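Local structure of alpha-galactosidase (Lactobacillus brevis, 3MI6) at residues V253-N257 with P501-I505; G369-D375 with W384-K390. The protein probably hydrolyses terminal, non-reducing alpha-D-galactose residues from alpha-galactosides such as galactose oligosaccharides, galactomannans and galactolipids, as a family 36 glycoside hydrolase. All coordinates share one frame. Residue numbers count along the deposited sequence, not the author numbering.

Interaction 1 (V253-N257 with P501-I505); sequences VYSGN and PHRYI
Ile505 and Tyr254 carry this contact, each with more than twice as much surface buried by the other segment as any other residue. Residues 501-505 belong to the first turns of helix 500-518, with Ile505 N bonded to Pro501 O at 3.2 Å. Facing them, 253-257 is an irregular link between strands 247-252 and 258-264: extended at Tyr254 (phi/psi -158/157), bent at Ser255 (-134/8), then opened at Gly256 (-111/-148). The backbones come nearest at Gly256 and Ile505, whose CA atoms are 6.1 Å apart.

Ile505 points its CA-CB bond at the loop. Its CG2 meets Tyr254 CE1 at 3.5 Å, and its CG1 lies 3.7 Å from Gly256 CA. A beta carbon on Gly256 would come within about 3.1 Å of that same CG1, so the missing side chain is what lets the helix in so close. Ser255 CB adds a looser contact of 4.1 Å to Ile505 CD1, while its OG hydrogen-bonds to Tyr509, farther along the helix, and to Asp535.

Tyr254 leaves the backbone sideways and, with chi1 in t, reaches across to the helix. Its ring meets that of His502 rim to rim, centroids 5.5 Å apart and planes at 34°. At the other end of the patch, Pro501 CB approaches Asn257 ND2 at 3.8 Å; Asn257 OD1 is bonded to Met223 N.

All seven touching residues are buried. The arrangement is an interdomain contact of the family 36 architecture, in which a loop from the N-terminal beta domain packs against a helix of the (beta/alpha)8 catalytic barrel.

Interaction 2 (G369-D375 with W384-K390); sequences GWFGHRD and WFVDQRK
Two charged side chains of 384-390 hold the chain of 369-375. Arg389 NH1 forms a salt bridge with Asp375 OD2 at 2.6 Å, and Lys390 NZ donates to the carbonyl Gly369 O, also at 2.6 Å. Between them Asp387 points at the opposite segment; its OD1 takes a weak bond from Arg389 N within its own turn (3.3 Å), and a backbone bond from Lys390 N to Asp387 O (3.1 Å) closes that turn.

The backbones run antiparallel for a single bridge. Asp387 N donates to Trp370 O (2.9 Å) and Gly372 N to Phe385 O (3.2 Å), making Phe371 and Val386 a non-hydrogen-bonded pair with CA atoms 4.8 Å apart; Phe371 CA adds a CH-O contact of 3.2 Å to Phe385 O. Immediately afterwards 369-375 folds back: Gly372 takes phi/psi 49/-110, Arg374 N bonds to Phe371 O (3.1 Å), and Arg374 centres an inverse gamma turn. The bend accompanies a salt bridge from Arg374 to Asp368, predicted to bind substrate.

Aromatic rings pack beyond the bridge. Phe371 (chi1 p) receives Trp384 CZ3 over one face, 3.6 Å from Phe371 CE1, the rings inclined at 35°. Trp370, also p, brings CZ2 to 4.2 Å from Trp384 CE3, and its NE1 bonds to Trp412 O at the end of the neighbouring barrel strand. His373 CB lies over a face of the Arg389 guanidinium, 3.8 Å from NH2.

This is a folded-back beta-alpha loop after barrel strand 363-366, at the substrate-binding end of a TIM barrel.

The two contacts do not touch: their centres are 30 Å apart and their nearest atoms about 11 Å. In sequence, 369-390 falls between the two halves of interaction 1, so the chain runs through this barrel loop on its way from one side of the interdomain contact to the other. Interaction 2 borders the predicted substrate site, whereas interaction 1 is farther off. In interaction 2 the Arg374 side chain comes within about 3 Å of that of Asp368 and 5 Å of that of Arg444. In interaction 1 the Ile505 side chain stays about 8 Å from that of Met480, next to the predicted nucleophile Asp479. Interaction 1 joins domains; interaction 2 shapes one loop within the barrel domain.

Interaction 1 (V253-N257 with P501-I505)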
ATOM      1  N   VAL D 253      14.385  30.358   7.721  1.00 31.11           N
ATOM      2  CA  VAL D 253      14.151  31.773   7.461  1.00 31.13           C
ATOM      3  C   VAL D 253      15.073  32.289   6.366  1.00 31.42           C
ATOM      4  O   VAL D 253      16.057  32.931   6.652  1.00 31.20           O
ATOM      5  CB  VAL D 253      14.342  32.617   8.691  1.00 30.65           C
ATOM      6  CG1 VAL D 253      13.699  33.974   8.456  1.00 32.16           C
ATOM      7  CG2 VAL D 253      13.743  31.920   9.884  1.00 29.44           C
ATOM      8  N   TYR D 254      14.733  31.996   5.116  1.00 32.09           N
ATOM      9  CA  TYR D 254      15.556  32.324   3.961  1.00 32.03           C
ATOM     10  C   TYR D 254      14.639  32.355   2.752  1.00 33.90           C
ATOM     11  O   TYR D 254      13.578  31.758   2.776  1.00 38.60           O
ATOM     12  CB  TYR D 254      16.641  31.264   3.779  1.00 33.77           C
ATOM     13  CG  TYR D 254      17.738  31.683   2.835  1.00 34.40           C
ATOM     14  CD1 TYR D 254      18.458  32.850   3.061  1.00 32.85           C
ATOM     15  CD2 TYR D 254      18.052  30.912   1.714  1.00 33.78           C
ATOM     16  CE1 TYR D 254      19.455  33.240   2.196  1.00 35.98           C
ATOM     17  CE2 TYR D 254      19.045  31.290   0.838  1.00 33.26           C
ATOM     18  CZ  TYR D 254      19.747  32.455   1.085  1.00 38.21           C
ATOM     19  OH  TYR D 254      20.733  32.853   0.213  1.00 39.11           O
ATOM     20  N   SER D 255      15.014  33.055   1.696  1.00 34.19           N
ATOM     21  CA  SER D 255      14.090  33.242   0.583  1.00 35.16           C
ATOM     22  C   SER D 255      14.762  32.989  -0.746  1.00 35.55           C
ATOM     23  O   SER D 255      14.183  33.258  -1.793  1.00 37.17           O
ATOM     24  CB  SER D 255      13.524  34.668   0.581  1.00 36.49           C
ATOM     25  OG  SER D 255      13.195  35.083   1.891  1.00 35.49           O
ATOM     26  N   GLY D 256      15.994  32.497  -0.695  1.00 33.76           N
ATOM     27  CA  GLY D 256      16.774  32.251  -1.890  1.00 32.68           C
ATOM     28  C   GLY D 256      16.948  30.766  -2.083  1.00 33.28           C
ATOM     29  O   GLY D 256      16.065  29.988  -1.713  1.00 32.03           O
ATOM     30  N   ASN D 257      18.081  30.365  -2.656  1.00 32.07           N
ATOM     31  CA  ASN D 257      18.320  28.958  -2.932  1.00 29.86           C
ATOM     32  C   ASN D 257      18.376  28.124  -1.671  1.00 31.66           C
ATOM     33  O   ASN D 257      19.156  28.412  -0.777  1.00 33.39           O
ATOM     34  CB  ASN D 257      19.612  28.803  -3.695  1.00 29.51           C
ATOM     35  CG  ASN D 257      19.510  29.341  -5.083  1.00 29.98           C
ATOM     36  OD1 ASN D 257      18.420  29.617  -5.560  1.00 30.49           O
ATOM     37  ND2 ASN D 257      20.643  29.484  -5.755  1.00 29.58           N
ATOM     38  N   PRO D 501      23.929  34.573  -5.886  1.00 36.71           N
ATOM     39  CA  PRO D 501      22.595  34.257  -5.382  1.00 35.38           C
ATOM     40  C   PRO D 501      22.380  34.732  -3.955  1.00 33.13           C
ATOM     41  O   PRO D 501      21.405  35.419  -3.710  1.00 33.54           O
ATOM     42  CB  PRO D 501      22.541  32.734  -5.492  1.00 36.35           C
ATOM     43  CG  PRO D 501      23.392  32.443  -6.678  1.00 34.84           C
ATOM     44  CD  PRO D 501      24.537  33.415  -6.567  1.00 37.51           C
ATOM     45  N   HIS D 502      23.263  34.397  -3.027  1.00 34.02           N
ATOM     46  CA  HIS D 502      23.035  34.824  -1.652  1.00 31.67           C
ATOM     47  C   HIS D 502      23.093  36.339  -1.482  1.00 35.15           C
ATOM     48  O   HIS D 502      22.355  36.915  -0.680  1.00 35.12           O
ATOM     49  CB  HIS D 502      24.014  34.168  -0.698  1.00 33.19           C
ATOM     50  CG  HIS D 502      23.719  34.448   0.736  1.00 33.23           C
ATOM     51  ND1 HIS D 502      24.633  35.027   1.582  1.00 35.11           N
ATOM     52  CD2 HIS D 502      22.604  34.240   1.471  1.00 33.35           C
ATOM     53  CE1 HIS D 502      24.099  35.152   2.782  1.00 34.71           C
ATOM     54  NE2 HIS D 502      22.867  34.685   2.741  1.00 33.02           N
ATOM     55  N   ARG D 503      23.972  36.990  -2.238  1.00 36.28           N
ATOM     56  CA  ARG D 503      24.134  38.426  -2.111  1.00 34.92           C
ATOM     57  C   ARG D 503      22.888  39.112  -2.630  1.00 35.87           C
ATOM     58  O   ARG D 503      22.396  40.064  -2.026  1.00 37.33           O
ATOM     59  CB  ARG D 503      25.381  38.904  -2.855  1.00 36.90           C
ATOM     60  CG  ARG D 503      26.671  38.690  -2.090  1.00 38.12           C
ATOM     61  CD  ARG D 503      27.882  39.085  -2.908  1.00 42.81           C
ATOM     62  NE  ARG D 503      29.109  38.933  -2.131  1.00 47.86           N
ATOM     63  CZ  ARG D 503      29.597  39.870  -1.325  1.00 50.17           C
ATOM     64  NH1 ARG D 503      28.953  41.028  -1.188  1.00 48.29           N
ATOM     65  NH2 ARG D 503      30.717  39.651  -0.651  1.00 45.07           N
ATOM     66  N   TYR D 504      22.375  38.614  -3.746  1.00 33.84           N
ATOM     67  CA  TYR D 504      21.171  39.169  -4.329  1.00 36.43           C
ATOM     68  C   TYR D 504      20.064  39.132  -3.284  1.00 38.43           C
ATOM     69  O   TYR D 504      19.315  40.095  -3.095  1.00 37.45           O
ATOM     70  CB  TYR D 504      20.778  38.363  -5.561  1.00 38.72           C
ATOM     71  CG  TYR D 504      19.408  38.681  -6.115  1.00 40.38           C
ATOM     72  CD1 TYR D 504      18.262  38.314  -5.428  1.00 37.69           C
ATOM     73  CD2 TYR D 504      19.264  39.321  -7.337  1.00 38.66           C
ATOM     74  CE1 TYR D 504      17.019  38.588  -5.930  1.00 38.89           C
ATOM     75  CE2 TYR D 504      18.032  39.597  -7.850  1.00 40.43           C
ATOM     76  CZ  TYR D 504      16.905  39.227  -7.148  1.00 42.24           C
ATOM     77  OH  TYR D 504      15.652  39.495  -7.658  1.00 37.94           O
ATOM     78  N   ILE D 505      19.974  38.012  -2.585  1.00 37.46           N
ATOM     79  CA  ILE D 505      18.981  37.882  -1.544  1.00 35.87           C
ATOM     80  C   ILE D 505      19.230  38.890  -0.396  1.00 36.22           C
ATOM     81  O   ILE D 505      18.325  39.625  -0.003  1.00 36.89           O
ATOM     82  CB  ILE D 505      18.776  36.376  -1.158  1.00 35.15           C
ATOM     83  CG1 ILE D 505      17.409  35.915  -1.667  1.00 38.81           C
ATOM     84  CG2 ILE D 505      18.930  36.101   0.327  1.00 34.76           C
ATOM     85  CD1 ILE D 505      16.321  36.928  -1.429  1.00 36.15           C
TER

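Interaction 2 (G369-D375 with W384-K390)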
ATOM      1  N   GLY D 369       0.496  48.602 -13.919  1.00 54.09           N
ATOM      2  CA  GLY D 369       0.128  49.473 -15.020  1.00 55.70           C
ATOM      3  C   GLY D 369       0.204  50.970 -14.776  1.00 56.85           C
ATOM      4  O   GLY D 369       0.030  51.754 -15.699  1.00 62.07           O
ATOM      5  N   TRP D 370       0.477  51.382 -13.548  1.00 57.40           N
ATOM      6  CA  TRP D 370       0.396  52.799 -13.212  1.00 60.57           C
ATOM      7  C   TRP D 370       1.647  53.608 -13.574  1.00 61.53           C
ATOM      8  O   TRP D 370       1.613  54.842 -13.620  1.00 63.83           O
ATOM      9  CB  TRP D 370       0.084  52.966 -11.725  1.00 61.60           C
ATOM     10  CG  TRP D 370       1.132  52.392 -10.839  1.00 55.65           C
ATOM     11  CD1 TRP D 370       1.184  51.124 -10.365  1.00 56.98           C
ATOM     12  CD2 TRP D 370       2.283  53.060 -10.333  1.00 52.00           C
ATOM     13  NE1 TRP D 370       2.294  50.956  -9.586  1.00 56.37           N
ATOM     14  CE2 TRP D 370       2.989  52.133  -9.550  1.00 55.81           C
ATOM     15  CE3 TRP D 370       2.786  54.350 -10.464  1.00 56.66           C
ATOM     16  CZ2 TRP D 370       4.176  52.454  -8.893  1.00 55.61           C
ATOM     17  CZ3 TRP D 370       3.963  54.672  -9.815  1.00 59.89           C
ATOM     18  CH2 TRP D 370       4.645  53.729  -9.035  1.00 58.53           C
ATOM     19  N   PHE D 371       2.746  52.911 -13.831  1.00 58.64           N
ATOM     20  CA  PHE D 371       4.041  53.556 -14.011  1.00 60.71           C
ATOM     21  C   PHE D 371       4.480  53.624 -15.485  1.00 61.89           C
ATOM     22  O   PHE D 371       3.953  52.896 -16.332  1.00 62.74           O
ATOM     23  CB  PHE D 371       5.077  52.805 -13.181  1.00 55.29           C
ATOM     24  CG  PHE D 371       5.092  51.324 -13.442  1.00 57.19           C
ATOM     25  CD1 PHE D 371       6.139  50.737 -14.131  1.00 56.46           C
ATOM     26  CD2 PHE D 371       4.045  50.518 -13.021  1.00 56.31           C
ATOM     27  CE1 PHE D 371       6.152  49.369 -14.375  1.00 55.14           C
ATOM     28  CE2 PHE D 371       4.052  49.154 -13.271  1.00 52.91           C
ATOM     29  CZ  PHE D 371       5.111  48.582 -13.942  1.00 53.03           C
ATOM     30  N   GLY D 372       5.436  54.502 -15.787  1.00 57.58           N
ATOM     31  CA  GLY D 372       6.031  54.574 -17.115  1.00 60.84           C
ATOM     32  C   GLY D 372       5.057  54.613 -18.281  1.00 61.60           C
ATOM     33  O   GLY D 372       4.379  55.608 -18.505  1.00 65.92           O
ATOM     34  N   HIS D 373       5.009  53.536 -19.051  1.00 60.73           N
ATOM     35  CA  HIS D 373       3.991  53.385 -20.084  1.00 64.09           C
ATOM     36  C   HIS D 373       3.427  51.956 -20.122  1.00 65.28           C
ATOM     37  O   HIS D 373       3.154  51.406 -21.189  1.00 66.06           O
ATOM     38  CB  HIS D 373       4.485  53.869 -21.467  1.00 66.55           C
ATOM     39  CG  HIS D 373       5.915  53.528 -21.783  1.00 66.18           C
ATOM     40  ND1 HIS D 373       6.985  54.066 -21.096  1.00 67.48           N
ATOM     41  CD2 HIS D 373       6.451  52.740 -22.748  1.00 62.19           C
ATOM     42  CE1 HIS D 373       8.115  53.600 -21.602  1.00 61.91           C
ATOM     43  NE2 HIS D 373       7.817  52.798 -22.609  1.00 62.24           N
ATOM     44  N   ARG D 374       3.238  51.375 -18.936  1.00 62.13           N
ATOM     45  CA  ARG D 374       2.762  50.001 -18.806  1.00 61.27           C
ATOM     46  C   ARG D 374       1.372  49.788 -19.379  1.00 61.90           C
ATOM     47  O   ARG D 374       0.390  49.810 -18.648  1.00 64.32           O
ATOM     48  CB  ARG D 374       2.759  49.559 -17.342  1.00 56.31           C
ATOM     49  CG  ARG D 374       4.121  49.249 -16.779  1.00 55.97           C
ATOM     50  CD  ARG D 374       4.690  47.942 -17.330  1.00 55.53           C
ATOM     51  NE  ARG D 374       4.205  46.746 -16.652  1.00 51.75           N
ATOM     52  CZ  ARG D 374       4.816  45.562 -16.684  1.00 51.85           C
ATOM     53  NH1 ARG D 374       5.949  45.400 -17.356  1.00 51.52           N
ATOM     54  NH2 ARG D 374       4.298  44.531 -16.031  1.00 49.64           N
ATOM     55  N   ASP D 375       1.288  49.566 -20.682  1.00 62.33           N
ATOM     56  CA  ASP D 375       0.019  49.241 -21.307  1.00 61.64           C
ATOM     57  C   ASP D 375       0.090  47.790 -21.724  1.00 66.06           C
ATOM     58  O   ASP D 375      -0.897  47.184 -22.160  1.00 64.04           O
ATOM     59  CB  ASP D 375      -0.221  50.157 -22.496  1.00 63.95           C
ATOM     60  CG  ASP D 375      -0.344  51.607 -22.077  1.00 72.93           C
ATOM     61  OD1 ASP D 375      -1.194  51.892 -21.199  1.00 73.32           O
ATOM     62  OD2 ASP D 375       0.414  52.455 -22.602  1.00 73.50           O
ATOM     63  N   TRP D 384       9.639  53.656 -11.940  1.00 51.61           N
ATOM     64  CA  TRP D 384       8.710  53.762 -10.825  1.00 55.22           C
ATOM     65  C   TRP D 384       8.248  55.197 -10.562  1.00 56.50           C
ATOM     66  O   TRP D 384       8.432  55.754  -9.474  1.00 56.00           O
ATOM     67  CB  TRP D 384       9.314  53.097  -9.585  1.00 55.16           C
ATOM     68  CG  TRP D 384       9.732  51.682  -9.888  1.00 53.43           C
ATOM     69  CD1 TRP D 384      11.002  51.179  -9.882  1.00 52.06           C
ATOM     70  CD2 TRP D 384       8.875  50.603 -10.288  1.00 50.01           C
ATOM     71  NE1 TRP D 384      10.985  49.850 -10.231  1.00 50.86           N
ATOM     72  CE2 TRP D 384       9.692  49.472 -10.487  1.00 48.39           C
ATOM     73  CE3 TRP D 384       7.495  50.483 -10.485  1.00 51.55           C
ATOM     74  CZ2 TRP D 384       9.178  48.233 -10.873  1.00 48.84           C
ATOM     75  CZ3 TRP D 384       6.981  49.251 -10.867  1.00 52.23           C
ATOM     76  CH2 TRP D 384       7.823  48.139 -11.055  1.00 50.72           C
ATOM     77  N   PHE D 385       7.644  55.782 -11.588  1.00 55.33           N
ATOM     78  CA  PHE D 385       7.036  57.088 -11.477  1.00 57.53           C
ATOM     79  C   PHE D 385       5.731  57.102 -12.282  1.00 61.82           C
ATOM     80  O   PHE D 385       5.517  56.243 -13.135  1.00 60.18           O
ATOM     81  CB  PHE D 385       8.014  58.179 -11.925  1.00 55.59           C
ATOM     82  CG  PHE D 385       8.641  57.925 -13.263  1.00 56.20           C
ATOM     83  CD1 PHE D 385       7.879  57.947 -14.418  1.00 58.34           C
ATOM     84  CD2 PHE D 385       9.995  57.689 -13.370  1.00 54.89           C
ATOM     85  CE1 PHE D 385       8.452  57.717 -15.658  1.00 59.24           C
ATOM     86  CE2 PHE D 385      10.572  57.465 -14.602  1.00 58.22           C
ATOM     87  CZ  PHE D 385       9.797  57.478 -15.752  1.00 58.09           C
ATOM     88  N   VAL D 386       4.871  58.080 -11.999  1.00 65.71           N
ATOM     89  CA  VAL D 386       3.499  58.137 -12.513  1.00 67.80           C
ATOM     90  C   VAL D 386       3.331  58.209 -14.045  1.00 72.75           C
ATOM     91  O   VAL D 386       4.046  58.937 -14.741  1.00 70.66           O
ATOM     92  CB  VAL D 386       2.750  59.329 -11.894  1.00 74.82           C
ATOM     93  CG1 VAL D 386       1.254  59.062 -11.897  1.00 78.80           C
ATOM     94  CG2 VAL D 386       3.273  59.617 -10.473  1.00 71.83           C
ATOM     95  N   ASP D 387       2.359  57.457 -14.556  1.00 74.07           N
ATOM     96  CA  ASP D 387       2.051  57.440 -15.987  1.00 75.53           C
ATOM     97  C   ASP D 387       0.918  58.411 -16.290  1.00 82.43           C
ATOM     98  O   ASP D 387      -0.248  58.103 -16.027  1.00 85.30           O
ATOM     99  CB  ASP D 387       1.642  56.030 -16.434  1.00 73.17           C
ATOM    100  CG  ASP D 387       1.180  55.985 -17.888  1.00 78.29           C
ATOM    101  OD1 ASP D 387       1.451  56.960 -18.623  1.00 82.07           O
ATOM    102  OD2 ASP D 387       0.555  54.980 -18.302  1.00 76.03           O
ATOM    103  N   GLN D 388       1.249  59.564 -16.867  1.00 83.51           N
ATOM    104  CA  GLN D 388       0.273  60.652 -17.009  1.00 84.71           C
ATOM    105  C   GLN D 388      -0.895  60.402 -17.980  1.00 82.70           C
ATOM    106  O   GLN D 388      -1.914  61.079 -17.901  1.00 83.08           O
ATOM    107  CB  GLN D 388       0.972  61.994 -17.287  1.00 85.14           C
ATOM    108  CG  GLN D 388       1.786  62.506 -16.091  1.00 84.50           C
ATOM    109  CD  GLN D 388       2.526  63.808 -16.362  1.00 82.99           C
ATOM    110  OE1 GLN D 388       2.089  64.639 -17.161  1.00 82.73           O
ATOM    111  NE2 GLN D 388       3.653  63.993 -15.681  1.00 75.91           N
ATOM    112  N   ARG D 389      -0.765  59.431 -18.876  1.00 81.94           N
ATOM    113  CA  ARG D 389      -1.892  59.073 -19.729  1.00 82.10           C
ATOM    114  C   ARG D 389      -3.059  58.561 -18.894  1.00 86.94           C
ATOM    115  O   ARG D 389      -4.223  58.750 -19.250  1.00 87.05           O
ATOM    116  CB  ARG D 389      -1.520  57.968 -20.707  1.00 85.44           C
ATOM    117  CG  ARG D 389      -0.210  58.117 -21.418  1.00 88.78           C
ATOM    118  CD  ARG D 389       0.087  56.800 -22.116  1.00 93.05           C
ATOM    119  NE  ARG D 389       1.348  56.807 -22.845  1.00 91.11           N
ATOM    120  CZ  ARG D 389       1.764  55.794 -23.598  1.00 93.28           C
ATOM    121  NH1 ARG D 389       1.011  54.705 -23.704  1.00 85.78           N
ATOM    122  NH2 ARG D 389       2.926  55.869 -24.241  1.00 94.19           N
ATOM    123  N   LYS D 390      -2.745  57.878 -17.796  1.00 86.01           N
ATOM    124  CA  LYS D 390      -3.779  57.219 -17.006  1.00 86.49           C
ATOM    125  C   LYS D 390      -3.961  57.901 -15.659  1.00 85.44           C
ATOM    126  O   LYS D 390      -4.937  57.646 -14.953  1.00 87.31           O
ATOM    127  CB  LYS D 390      -3.474  55.722 -16.834  1.00 81.71           C
ATOM    128  CG  LYS D 390      -2.359  55.204 -17.745  1.00 83.31           C
ATOM    129  CD  LYS D 390      -2.714  53.899 -18.482  1.00 82.60           C
ATOM    130  CE  LYS D 390      -2.850  52.721 -17.539  1.00 73.77           C
ATOM    131  NZ  LYS D 390      -2.152  53.030 -16.269  1.00 77.14           N
TER